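Local coordinates for Exo-arabinanase (Penicillium chrysogenum, PDB 3A72), which binds arabinobiose and, as an exo-acting glycoside hydrolase, probably hydrolyses alpha-1,5-linked arabinan, at residues E323-G335 / N342-V354. Numbering follows the deposited sequence.
Sequences EDGGRYLVVNSAG and NRVSVSVMDLKEV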
# COMPACT_ATOMS: atom_id res chain seq x y z
N GLU A 323 -3.05 12.48 15.67
CA GLU A 323 -3.21 12.95 17.04
C GLU A 323 -1.89 13.35 17.66
O GLU A 323 -0.85 12.73 17.45
CB GLU A 323 -3.90 11.93 17.90
CG GLU A 323 -5.40 11.82 17.66
CD GLU A 323 -5.85 11.09 16.47
OE1 GLU A 323 -5.07 10.45 15.75
OE2 GLU A 323 -7.12 11.24 16.18
N ASP A 324 -1.95 14.41 18.45
CA ASP A 324 -0.77 14.86 19.19
C ASP A 324 0.36 15.17 18.21
O ASP A 324 1.52 15.07 18.56
CB ASP A 324 -0.35 13.88 20.27
CG ASP A 324 -1.37 13.68 21.33
OD1 ASP A 324 -2.33 14.42 21.50
OD2 ASP A 324 -1.17 12.67 22.07
N GLY A 325 0.05 15.60 16.99
CA GLY A 325 1.08 15.97 16.03
C GLY A 325 1.89 14.81 15.50
O GLY A 325 3.10 14.97 15.23
N GLY A 326 1.30 13.64 15.38
CA GLY A 326 1.99 12.48 14.79
C GLY A 326 2.64 11.54 15.77
O GLY A 326 3.58 10.83 15.43
N ARG A 327 2.12 11.50 16.98
CA ARG A 327 2.73 10.73 18.04
C ARG A 327 2.56 9.20 17.95
O ARG A 327 3.40 8.49 18.49
CB ARG A 327 2.12 11.23 19.38
CG ARG A 327 2.72 10.49 20.59
CD ARG A 327 2.31 11.24 21.89
NE ARG A 327 2.69 10.36 23.02
CZ ARG A 327 2.40 10.68 24.28
NH1 ARG A 327 1.83 11.82 24.58
NH2 ARG A 327 2.74 9.82 25.21
N TYR A 328 1.49 8.71 17.36
CA TYR A 328 1.15 7.27 17.42
C TYR A 328 1.22 6.67 16.03
O TYR A 328 0.77 7.22 15.04
CB TYR A 328 -0.25 7.12 18.02
CG TYR A 328 -0.30 7.57 19.47
CD1 TYR A 328 0.12 6.74 20.49
CD2 TYR A 328 -0.70 8.87 19.76
CE1 TYR A 328 0.10 7.15 21.80
CE2 TYR A 328 -0.74 9.28 21.10
CZ TYR A 328 -0.34 8.42 22.09
OH TYR A 328 -0.34 8.83 23.41
N LEU A 329 1.80 5.44 15.99
CA LEU A 329 1.95 4.67 14.78
C LEU A 329 1.07 3.41 14.77
O LEU A 329 1.21 2.57 15.67
CB LEU A 329 3.41 4.22 14.66
CG LEU A 329 3.76 3.39 13.41
CD1 LEU A 329 3.70 4.23 12.15
CD2 LEU A 329 5.10 2.73 13.59
N VAL A 330 0.23 3.26 13.77
CA VAL A 330 -0.49 2.02 13.47
C VAL A 330 0.40 1.11 12.67
O VAL A 330 1.02 1.54 11.68
CB VAL A 330 -1.75 2.38 12.69
CG1 VAL A 330 -2.31 1.22 11.89
CG2 VAL A 330 -2.83 2.94 13.61
N VAL A 331 0.43 -0.17 13.07
CA VAL A 331 1.12 -1.23 12.37
C VAL A 331 0.09 -2.35 12.17
O VAL A 331 -0.38 -2.94 13.15
CB VAL A 331 2.37 -1.74 13.13
CG1 VAL A 331 3.13 -2.70 12.24
CG2 VAL A 331 3.22 -0.60 13.62
N ASN A 332 -0.31 -2.60 10.93
CA ASN A 332 -1.51 -3.39 10.61
C ASN A 332 -1.14 -4.52 9.68
O ASN A 332 -0.69 -4.26 8.54
CB ASN A 332 -2.50 -2.43 9.97
CG ASN A 332 -3.74 -2.97 9.34
OD1 ASN A 332 -4.28 -4.10 9.64
ND2 ASN A 332 -4.28 -2.27 8.44
N SER A 333 -1.31 -5.76 10.12
CA SER A 333 -1.07 -6.93 9.29
C SER A 333 -2.38 -7.62 8.91
O SER A 333 -3.36 -7.60 9.68
CB SER A 333 -0.18 -7.96 10.07
OG SER A 333 0.10 -9.07 9.22
N ALA A 334 -2.37 -8.30 7.76
CA ALA A 334 -3.45 -9.20 7.36
C ALA A 334 -2.95 -10.59 7.10
O ALA A 334 -3.68 -11.42 6.51
CB ALA A 334 -4.25 -8.66 6.17
N GLY A 335 -1.73 -10.92 7.53
CA GLY A 335 -1.20 -12.26 7.38
C GLY A 335 -0.11 -12.39 6.38
O GLY A 335 0.44 -11.40 5.89
N ASN A 342 -4.14 -16.90 8.84
CA ASN A 342 -4.10 -15.44 8.75
C ASN A 342 -5.29 -14.81 9.49
O ASN A 342 -6.38 -15.37 9.52
CB ASN A 342 -4.11 -14.99 7.30
CG ASN A 342 -2.80 -15.16 6.59
OD1 ASN A 342 -1.79 -15.65 7.12
ND2 ASN A 342 -2.78 -14.71 5.33
N ARG A 343 -5.04 -13.61 9.99
CA ARG A 343 -6.06 -12.73 10.54
C ARG A 343 -5.62 -11.31 10.32
O ARG A 343 -4.45 -11.05 10.02
CB ARG A 343 -6.33 -13.02 12.04
CG ARG A 343 -5.06 -12.95 12.87
CD ARG A 343 -5.38 -13.35 14.31
NE ARG A 343 -5.63 -12.32 15.25
CZ ARG A 343 -4.70 -11.51 15.74
NH1 ARG A 343 -3.47 -11.69 15.25
NH2 ARG A 343 -4.76 -10.57 16.63
N VAL A 344 -6.55 -10.38 10.49
CA VAL A 344 -6.26 -8.96 10.37
C VAL A 344 -6.14 -8.40 11.77
O VAL A 344 -7.07 -8.50 12.56
CB VAL A 344 -7.35 -8.22 9.57
CG1 VAL A 344 -6.90 -6.79 9.35
CG2 VAL A 344 -7.64 -8.93 8.26
N SER A 345 -4.97 -7.81 12.07
CA SER A 345 -4.67 -7.28 13.40
C SER A 345 -3.99 -5.93 13.28
O SER A 345 -3.46 -5.54 12.23
CB SER A 345 -3.85 -8.27 14.20
OG SER A 345 -2.57 -8.44 13.68
N VAL A 346 -3.93 -5.24 14.42
CA VAL A 346 -3.29 -3.96 14.48
C VAL A 346 -2.67 -3.73 15.86
O VAL A 346 -3.22 -4.12 16.89
CB VAL A 346 -4.31 -2.84 14.14
CG1 VAL A 346 -5.44 -2.77 15.15
CG2 VAL A 346 -3.65 -1.49 13.98
N SER A 347 -1.49 -3.08 15.82
CA SER A 347 -0.85 -2.54 17.02
C SER A 347 -0.70 -1.03 16.84
O SER A 347 -0.64 -0.54 15.72
CB SER A 347 0.49 -3.20 17.26
OG SER A 347 0.39 -4.60 17.43
N VAL A 348 -0.61 -0.33 17.98
CA VAL A 348 -0.34 1.10 18.00
C VAL A 348 0.85 1.30 18.90
O VAL A 348 0.87 0.83 20.04
CB VAL A 348 -1.57 1.90 18.49
CG1 VAL A 348 -1.24 3.39 18.54
CG2 VAL A 348 -2.75 1.68 17.57
N MET A 349 1.86 2.01 18.40
CA MET A 349 3.05 2.32 19.11
C MET A 349 3.13 3.79 19.42
O MET A 349 2.75 4.64 18.64
CB MET A 349 4.30 1.91 18.25
CG MET A 349 4.28 0.46 17.82
SD MET A 349 5.63 0.04 16.71
CE MET A 349 7.02 0.05 17.83
N ASP A 350 3.68 4.10 20.62
CA ASP A 350 3.86 5.48 21.09
C ASP A 350 5.22 5.96 20.66
O ASP A 350 6.23 5.59 21.26
CB ASP A 350 3.69 5.55 22.60
CG ASP A 350 3.79 6.97 23.13
OD1 ASP A 350 4.07 7.90 22.36
OD2 ASP A 350 3.51 7.15 24.37
N LEU A 351 5.27 6.76 19.60
CA LEU A 351 6.52 7.26 19.02
C LEU A 351 7.26 8.20 19.96
O LEU A 351 8.49 8.37 19.80
CB LEU A 351 6.28 7.89 17.66
CG LEU A 351 5.65 6.93 16.62
CD1 LEU A 351 5.30 7.73 15.35
CD2 LEU A 351 6.51 5.74 16.36
N LYS A 352 6.57 8.79 20.93
CA LYS A 352 7.26 9.58 21.96
C LYS A 352 8.25 8.70 22.71
O LYS A 352 9.33 9.20 23.13
CB LYS A 352 6.26 10.25 22.90
CG LYS A 352 6.91 11.26 23.87
CD LYS A 352 5.80 11.99 24.66
CE LYS A 352 6.31 12.92 25.77
NZ LYS A 352 5.30 14.01 26.07
N GLU A 353 7.92 7.43 22.91
CA GLU A 353 8.78 6.51 23.64
C GLU A 353 9.67 5.69 22.73
O GLU A 353 10.84 5.49 23.09
CB GLU A 353 7.94 5.58 24.52
CG GLU A 353 8.77 4.59 25.30
CD GLU A 353 9.73 5.16 26.31
OE1 GLU A 353 9.68 6.38 26.57
OE2 GLU A 353 10.56 4.39 26.83
N VAL A 354 9.17 5.20 21.59
CA VAL A 354 9.92 4.15 20.86
C VAL A 354 10.94 4.72 19.87
O VAL A 354 11.82 3.96 19.42
CB VAL A 354 8.98 3.14 20.14
CG1 VAL A 354 8.06 2.50 21.15
CG2 VAL A 354 8.20 3.74 19.06
O HOH W 1 0.78 6.74 25.24
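Arg327 and Asp350 meet because both side chains leave the backbone with CG trans to N (chi1 -179° and -177°), and the extended arginine chain carries its guanidinium side-on to the carboxylate. NE gives a nearly straight bond to Asp350 OD1 (2.9 Å), NH2 a second to OD2 at 2.9 Å, both on syn sides; the two planes are nevertheless 34° apart. Lys352 CD lies over one guanidinium face and Tyr328 OH over the opposite one. Asp350 is also the N-cap of helix 351-354: its OD1 accepts from Lys352 N at 3.0 Å, from the face opposite Arg327 NE. A water joins Tyr328 OH to Asp350 OD2. Leu351 N, at the start of the helix, donates to Arg327 O at 2.8 Å, just beyond the last bridge, Tyr328-Asp350.

Strands 328-333 and 344-350 form an antiparallel hairpin, the central pair of a four-stranded sheet between 6-10 and 317-320; six such sheets match the six-bladed propeller of sialidase-like proteins, and this blade draws strands from both chain ends. Leu329-Met349, Val331-Ser347 and Ser333-Ser345 are the hydrogen-bonded pairs. On their face, Met349 SD lies 4.0 Å from Val331 CG2, beside Leu329 CD2. On the other face Val330 CG1 meets Val346 CG2 at 3.7 Å, while Val348 CG1 packs on Tyr328 CB. Glu310 binds both Ser345 OG and Ser347 OG. At the far end, Asn342 CG lies 3.4 Å from Gly335 CA, with ND2 bonded to Thr23 O.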